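Local coordinates for protein glutathione synthetase-like effector 30 (Gpa-GSS30-apo) (Globodera pallida, PDB 5OET) that is a glutathione synthetase-like effector of a plant-parasitic nematode, probably derived from an enzyme that joins gamma-glutamylcysteine and glycine at the expense of ATP, at residues Asp53-Trp57 with Arg202-Met207; Leu113-Ala118 with Val361-Phe365. One frame throughout, in Å; residues are numbered along the deposited sequence.

Interaction 1: residues Asp53-Trp57 with Arg202-Met207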
loop_
_atom_site.group_PDB
_atom_site.type_symbol
_atom_site.label_atom_id
_atom_site.label_comp_id
_atom_site.label_asym_id
_atom_site.label_seq_id
_atom_site.Cartn_x
_atom_site.Cartn_y
_atom_site.Cartn_z
ATOM N N ASP A 53 1.314 -9.225 11.475
ATOM C CA ASP A 53 2.098 -9.253 10.258
ATOM C C ASP A 53 1.230 -9.111 9.027
ATOM O O ASP A 53 1.540 -8.328 8.146
ATOM C CB ASP A 53 2.910 -10.553 10.177
ATOM C CG ASP A 53 3.491 -10.802 8.780
ATOM O OD1 ASP A 53 2.728 -11.154 7.852
ATOM O OD2 ASP A 53 4.719 -10.652 8.590
ATOM N N ALA A 54 0.178 -9.910 8.943
ATOM C CA ALA A 54 -0.736 -9.856 7.795
ATOM C C ALA A 54 -1.342 -8.474 7.687
ATOM O O ALA A 54 -1.298 -7.855 6.631
ATOM C CB ALA A 54 -1.843 -10.903 7.929
ATOM N N LYS A 55 -1.881 -7.999 8.800
ATOM C CA LYS A 55 -2.475 -6.672 8.877
ATOM C C LYS A 55 -1.464 -5.581 8.474
ATOM O O LYS A 55 -1.801 -4.713 7.691
ATOM C CB LYS A 55 -3.108 -6.431 10.274
ATOM C CG LYS A 55 -2.808 -5.104 10.951
ATOM C CD LYS A 55 -2.724 -5.231 12.465
ATOM C CE LYS A 55 -1.454 -4.578 13.023
ATOM N NZ LYS A 55 -1.373 -3.116 12.811
ATOM N N ASP A 56 -0.238 -5.629 8.984
ATOM C CA ASP A 56 0.769 -4.641 8.597
ATOM C C ASP A 56 1.213 -4.729 7.147
ATOM O O ASP A 56 1.602 -3.733 6.581
ATOM C CB ASP A 56 1.985 -4.701 9.523
ATOM C CG ASP A 56 1.700 -4.104 10.902
ATOM O OD1 ASP A 56 0.664 -3.407 11.022
ATOM O OD2 ASP A 56 2.493 -4.340 11.857
ATOM N N TRP A 57 1.154 -5.906 6.542
ATOM C CA TRP A 57 1.362 -6.031 5.097
ATOM C C TRP A 57 0.225 -5.355 4.305
ATOM O O TRP A 57 0.490 -4.687 3.296
ATOM C CB TRP A 57 1.481 -7.493 4.688
ATOM C CG TRP A 57 2.028 -7.694 3.334
ATOM C CD1 TRP A 57 3.319 -7.976 3.009
ATOM C CD2 TRP A 57 1.308 -7.658 2.112
ATOM N NE1 TRP A 57 3.462 -8.088 1.652
ATOM C CE2 TRP A 57 2.237 -7.907 1.075
ATOM C CE3 TRP A 57 -0.032 -7.429 1.783
ATOM C CZ2 TRP A 57 1.865 -7.957 -0.254
ATOM C CZ3 TRP A 57 -0.399 -7.449 0.467
ATOM C CH2 TRP A 57 0.544 -7.712 -0.544
ATOM N N ARG A 202 -1.762 -11.795 -3.347
ATOM C CA ARG A 202 -0.349 -11.704 -2.932
ATOM C C ARG A 202 -0.145 -11.869 -1.424
ATOM O O ARG A 202 0.850 -12.477 -0.998
ATOM C CB ARG A 202 0.313 -10.380 -3.402
ATOM C CG ARG A 202 0.657 -10.354 -4.900
ATOM C CD ARG A 202 1.619 -9.230 -5.286
ATOM N NE ARG A 202 1.032 -7.910 -4.991
ATOM C CZ ARG A 202 1.622 -6.902 -4.341
ATOM N NH1 ARG A 202 2.906 -6.984 -3.925
ATOM N NH2 ARG A 202 0.924 -5.766 -4.138
ATOM N N LEU A 203 -1.056 -11.306 -0.631
ATOM C CA LEU A 203 -0.979 -11.419 0.828
ATOM C C LEU A 203 -0.946 -12.874 1.255
ATOM O O LEU A 203 -0.088 -13.277 2.027
ATOM C CB LEU A 203 -2.160 -10.725 1.523
ATOM C CG LEU A 203 -2.191 -10.808 3.060
ATOM C CD1 LEU A 203 -0.838 -10.475 3.681
ATOM C CD2 LEU A 203 -3.280 -9.906 3.610
ATOM N N HIS A 204 -1.897 -13.640 0.738
ATOM C CA HIS A 204 -2.071 -15.026 1.130
ATOM C C HIS A 204 -1.023 -15.954 0.565
ATOM O O HIS A 204 -0.708 -16.945 1.203
ATOM C CB HIS A 204 -3.466 -15.521 0.759
ATOM C CG HIS A 204 -4.534 -15.030 1.669
ATOM N ND1 HIS A 204 -5.874 -15.183 1.390
ATOM C CD2 HIS A 204 -4.468 -14.395 2.860
ATOM C CE1 HIS A 204 -6.585 -14.667 2.376
ATOM N NE2 HIS A 204 -5.755 -14.177 3.279
ATOM N N ARG A 205 -0.485 -15.660 -0.617
ATOM C CA ARG A 205 0.629 -16.460 -1.142
ATOM C C ARG A 205 1.850 -16.313 -0.221
ATOM O O ARG A 205 2.600 -17.256 -0.008
ATOM C CB ARG A 205 0.970 -16.054 -2.569
ATOM C CG ARG A 205 1.920 -17.011 -3.292
ATOM C CD ARG A 205 2.409 -16.470 -4.645
ATOM N NE ARG A 205 1.305 -15.865 -5.406
ATOM C CZ ARG A 205 0.461 -16.515 -6.204
ATOM N NH1 ARG A 205 0.563 -17.834 -6.415
ATOM N NH2 ARG A 205 -0.512 -15.834 -6.804
ATOM N N ARG A 206 1.995 -15.121 0.343
ATOM C CA ARG A 206 3.073 -14.794 1.238
ATOM C C ARG A 206 2.923 -15.497 2.590
ATOM O O ARG A 206 3.886 -16.067 3.079
ATOM C CB ARG A 206 3.151 -13.268 1.401
ATOM C CG ARG A 206 4.333 -12.765 2.208
ATOM C CD ARG A 206 4.222 -11.267 2.480
ATOM N NE ARG A 206 4.981 -10.954 3.694
ATOM C CZ ARG A 206 4.497 -10.941 4.942
ATOM N NH1 ARG A 206 3.200 -11.158 5.210
ATOM N NH2 ARG A 206 5.329 -10.668 5.938
ATOM N N MET A 207 1.732 -15.458 3.182
ATOM C CA MET A 207 1.477 -16.139 4.466
ATOM C C MET A 207 1.711 -17.645 4.382
ATOM O O MET A 207 2.372 -18.242 5.242
ATOM C CB MET A 207 0.033 -15.932 4.949
ATOM C CG MET A 207 -0.419 -14.500 5.125
ATOM S SD MET A 207 0.730 -13.543 6.113
ATOM C CE MET A 207 0.346 -14.164 7.750
#
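Trp57 packs on Leu203 and Arg206 in the close part of this contact. CA of Leu203 sits over one face of the indole, 4.2 Å from the centroid of the six-membered ring of Trp57, a CH-pi contact. CD1 of Leu203 reaches CE3 of Trp57 at 3.7 Å. Farther along, CB of Ala54 meets CE of Met207 at 3.9 Å, and Leu91 adds to this apolar patch.

Trp57 has its CG anti to the backbone N (chi1 -165°), which carries the indole across to Arg206. The Arg206 chain runs past it in the opposing direction, with CD 3.4 Å from NE1 of Trp57. CD1 of Trp57 lies over one face of the guanidinium, and the two planes are 22° apart.

Arg206 grips Asp53 end-on. NH1 of Arg206 gives a hydrogen bond of 2.7 Å to OD1 of Asp53, and NH2 of Arg206 one of 2.7 Å to OD2 of Asp53. Both bonds are nearly straight and use syn lone pairs, and the two flat groups are almost coplanar.

The looser, solvent side belongs to exposed Arg202, whose guanidinium turns one face to CH2 of Trp57.

The helices run roughly antiparallel at the dimer interface. His267 of the second subunit meets Trp57 edge-to-face, and its Glu270 pairs with NE of Arg206. Arg206 thus faces two carboxylates, one from each subunit, which probably stabilises its positive charge and fixes the guanidinium's rotation.

Interaction 2: residues Leu113-Ala118 with Val361-Phe365; sequences LLYFRA and VEKFF
The carbonyl O of Phe364 takes a hydrogen bond of 2.7 Å from NH1 of Arg117. The N-H...O angle is 152°, and the oxygen lies close to the guanidinium plane. Extended from CG to NE, the Arg117 chain is long enough to carry NH1 past the Phe364 ring to the carbonyl of that residue.

Phe364 is the central side chain. Its CD1 touches CB of Arg117 at 3.7 Å, and its CE1 meets CA of Ala118 at 3.6 Å. From the Leu114 side, CD1 of that leucine comes to CD2 of the Phe364 ring at 3.5 Å, the two side chains crossing at about a right angle. The ring is put there by its first torsion (chi1 -58°), which sets CG anti to the carbonyl carbon.

The contact joins the C-terminal part of helix 98-119 to a short 3-10 turn in the loop between helices 349-354 and 373-380, within the ATP-grasp fold of the eukaryotic glutathione synthetase family. Phe124 meets Phe364 edge-to-face, and Phe355 packs on Leu114 and Ala118.

Phe365 comes in beside the helix. Its CZ lies 3.9 Å from CB of Leu114, while NH1 of Arg117 is 3.8 Å from CD1 of Phe365. Met373 and Ile377 of helix 373-380 also touch the Phe365 ring.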
loop_
_atom_site.group_PDB
_atom_site.type_symbol
_atom_site.label_atom_id
_atom_site.label_comp_id
_atom_site.label_asym_id
_atom_site.label_seq_id
_atom_site.Cartn_x
_atom_site.Cartn_y
_atom_site.Cartn_z
ATOM N N LEU A 113 -21.283 -13.259 -22.413
ATOM C CA LEU A 113 -22.009 -13.293 -23.678
ATOM C C LEU A 113 -23.522 -13.333 -23.526
ATOM O O LEU A 113 -24.208 -12.698 -24.279
ATOM C CB LEU A 113 -21.534 -14.456 -24.567
ATOM C CG LEU A 113 -20.179 -14.310 -25.266
ATOM C CD1 LEU A 113 -19.974 -15.453 -26.246
ATOM C CD2 LEU A 113 -20.065 -12.968 -25.986
ATOM N N LEU A 114 -24.042 -14.062 -22.544
ATOM C CA LEU A 114 -25.502 -14.128 -22.326
ATOM C C LEU A 114 -26.103 -12.782 -21.893
ATOM O O LEU A 114 -27.116 -12.367 -22.409
ATOM C CB LEU A 114 -25.829 -15.192 -21.286
ATOM C CG LEU A 114 -27.249 -15.225 -20.734
ATOM C CD1 LEU A 114 -28.242 -15.486 -21.847
ATOM C CD2 LEU A 114 -27.388 -16.279 -19.655
ATOM N N TYR A 115 -25.495 -12.126 -20.913
ATOM C CA TYR A 115 -26.011 -10.863 -20.416
ATOM C C TYR A 115 -25.765 -9.719 -21.399
ATOM O O TYR A 115 -26.572 -8.794 -21.481
ATOM C CB TYR A 115 -25.416 -10.540 -19.041
ATOM C CG TYR A 115 -26.042 -11.354 -17.955
ATOM C CD1 TYR A 115 -27.236 -10.973 -17.386
ATOM C CD2 TYR A 115 -25.450 -12.523 -17.519
ATOM C CE1 TYR A 115 -27.827 -11.735 -16.397
ATOM C CE2 TYR A 115 -26.027 -13.302 -16.532
ATOM C CZ TYR A 115 -27.212 -12.904 -15.973
ATOM O OH TYR A 115 -27.756 -13.692 -14.999
ATOM N N PHE A 116 -24.669 -9.781 -22.153
ATOM C CA PHE A 116 -24.416 -8.806 -23.202
ATOM C C PHE A 116 -25.496 -8.845 -24.271
ATOM O O PHE A 116 -26.036 -7.824 -24.624
ATOM C CB PHE A 116 -23.042 -9.029 -23.835
ATOM C CG PHE A 116 -22.760 -8.111 -24.985
ATOM C CD1 PHE A 116 -22.774 -6.745 -24.792
ATOM C CD2 PHE A 116 -22.515 -8.606 -26.261
ATOM C CE1 PHE A 116 -22.544 -5.879 -25.849
ATOM C CE2 PHE A 116 -22.261 -7.755 -27.313
ATOM C CZ PHE A 116 -22.282 -6.387 -27.110
ATOM N N ARG A 117 -25.808 -10.035 -24.759
ATOM C CA ARG A 117 -26.806 -10.245 -25.819
ATOM C C ARG A 117 -28.237 -9.985 -25.374
ATOM O O ARG A 117 -29.044 -9.471 -26.142
ATOM C CB ARG A 117 -26.686 -11.657 -26.368
ATOM C CG ARG A 117 -25.406 -11.871 -27.148
ATOM C CD ARG A 117 -25.200 -13.333 -27.537
ATOM N NE ARG A 117 -23.854 -13.566 -28.049
ATOM C CZ ARG A 117 -23.384 -14.735 -28.494
ATOM N NH1 ARG A 117 -24.147 -15.827 -28.504
ATOM N NH2 ARG A 117 -22.125 -14.814 -28.935
ATOM N N ALA A 118 -28.552 -10.344 -24.140
ATOM C CA ALA A 118 -29.812 -9.930 -23.522
ATOM C C ALA A 118 -29.935 -8.412 -23.405
ATOM O O ALA A 118 -31.015 -7.870 -23.559
ATOM C CB ALA A 118 -29.946 -10.549 -22.154
ATOM N N VAL A 361 -32.035 -19.270 -21.800
ATOM C CA VAL A 361 -30.589 -19.185 -22.087
ATOM C C VAL A 361 -30.324 -19.587 -23.535
ATOM O O VAL A 361 -29.614 -18.897 -24.255
ATOM C CB VAL A 361 -29.744 -20.088 -21.153
ATOM C CG1 VAL A 361 -28.283 -20.104 -21.573
ATOM C CG2 VAL A 361 -29.854 -19.638 -19.706
ATOM N N GLU A 362 -30.928 -20.699 -23.950
ATOM C CA GLU A 362 -30.707 -21.287 -25.285
ATOM C C GLU A 362 -30.944 -20.263 -26.405
ATOM O O GLU A 362 -30.265 -20.290 -27.426
ATOM C CB GLU A 362 -31.597 -22.532 -25.474
ATOM C CG GLU A 362 -31.110 -23.798 -24.754
ATOM C CD GLU A 362 -31.321 -23.814 -23.236
ATOM O OE1 GLU A 362 -30.812 -24.751 -22.559
ATOM O OE2 GLU A 362 -31.990 -22.893 -22.704
ATOM N N LYS A 363 -31.892 -19.355 -26.164
ATOM C CA LYS A 363 -32.273 -18.264 -27.070
ATOM C C LYS A 363 -31.093 -17.414 -27.565
ATOM O O LYS A 363 -31.109 -16.955 -28.694
ATOM C CB LYS A 363 -33.304 -17.371 -26.349
ATOM C CG LYS A 363 -33.902 -16.219 -27.144
ATOM C CD LYS A 363 -34.640 -15.254 -26.221
ATOM C CE LYS A 363 -35.585 -14.305 -26.953
ATOM N NZ LYS A 363 -34.863 -13.260 -27.731
ATOM N N PHE A 364 -30.078 -17.202 -26.726
ATOM C CA PHE A 364 -28.927 -16.364 -27.084
ATOM C C PHE A 364 -27.678 -17.137 -27.539
ATOM O O PHE A 364 -26.603 -16.547 -27.614
ATOM C CB PHE A 364 -28.585 -15.465 -25.888
ATOM C CG PHE A 364 -29.726 -14.587 -25.457
ATOM C CD1 PHE A 364 -29.962 -13.369 -26.095
ATOM C CD2 PHE A 364 -30.586 -14.990 -24.445
ATOM C CE1 PHE A 364 -31.022 -12.563 -25.719
ATOM C CE2 PHE A 364 -31.653 -14.196 -24.069
ATOM C CZ PHE A 364 -31.869 -12.976 -24.702
ATOM N N PHE A 365 -27.827 -18.428 -27.877
ATOM C CA PHE A 365 -26.696 -19.335 -28.182
ATOM C C PHE A 365 -26.965 -20.377 -29.298
ATOM O O PHE A 365 -28.046 -20.454 -29.901
ATOM C CB PHE A 365 -26.282 -20.099 -26.913
ATOM C CG PHE A 365 -25.637 -19.248 -25.843
ATOM C CD1 PHE A 365 -24.360 -18.722 -26.022
ATOM C CD2 PHE A 365 -26.282 -19.019 -24.638
ATOM C CE1 PHE A 365 -23.755 -17.958 -25.029
ATOM C CE2 PHE A 365 -25.684 -18.266 -23.638
ATOM C CZ PHE A 365 -24.416 -17.741 -23.832
#

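How the interactions relate
The two contacts share no helix or loop. Their centres are about 40 Å apart, on opposite sides of the chain's centre. Their segments alternate along the sequence. Interaction 1 pairs two helices in a partly buried place that the second subunit also touches. Interaction 2 is buried within one subunit and joins a helix to a loop. Each has an arginine that makes its polar link, in different ways. In interaction 1 Arg206 forms a salt bridge with a carboxylate. In interaction 2 Arg117 gives a hydrogen bond to a neutral main-chain carbonyl, and phenylalanine and leucine side chains make most of the remaining contact. Aromatic rings lie at the centre of both.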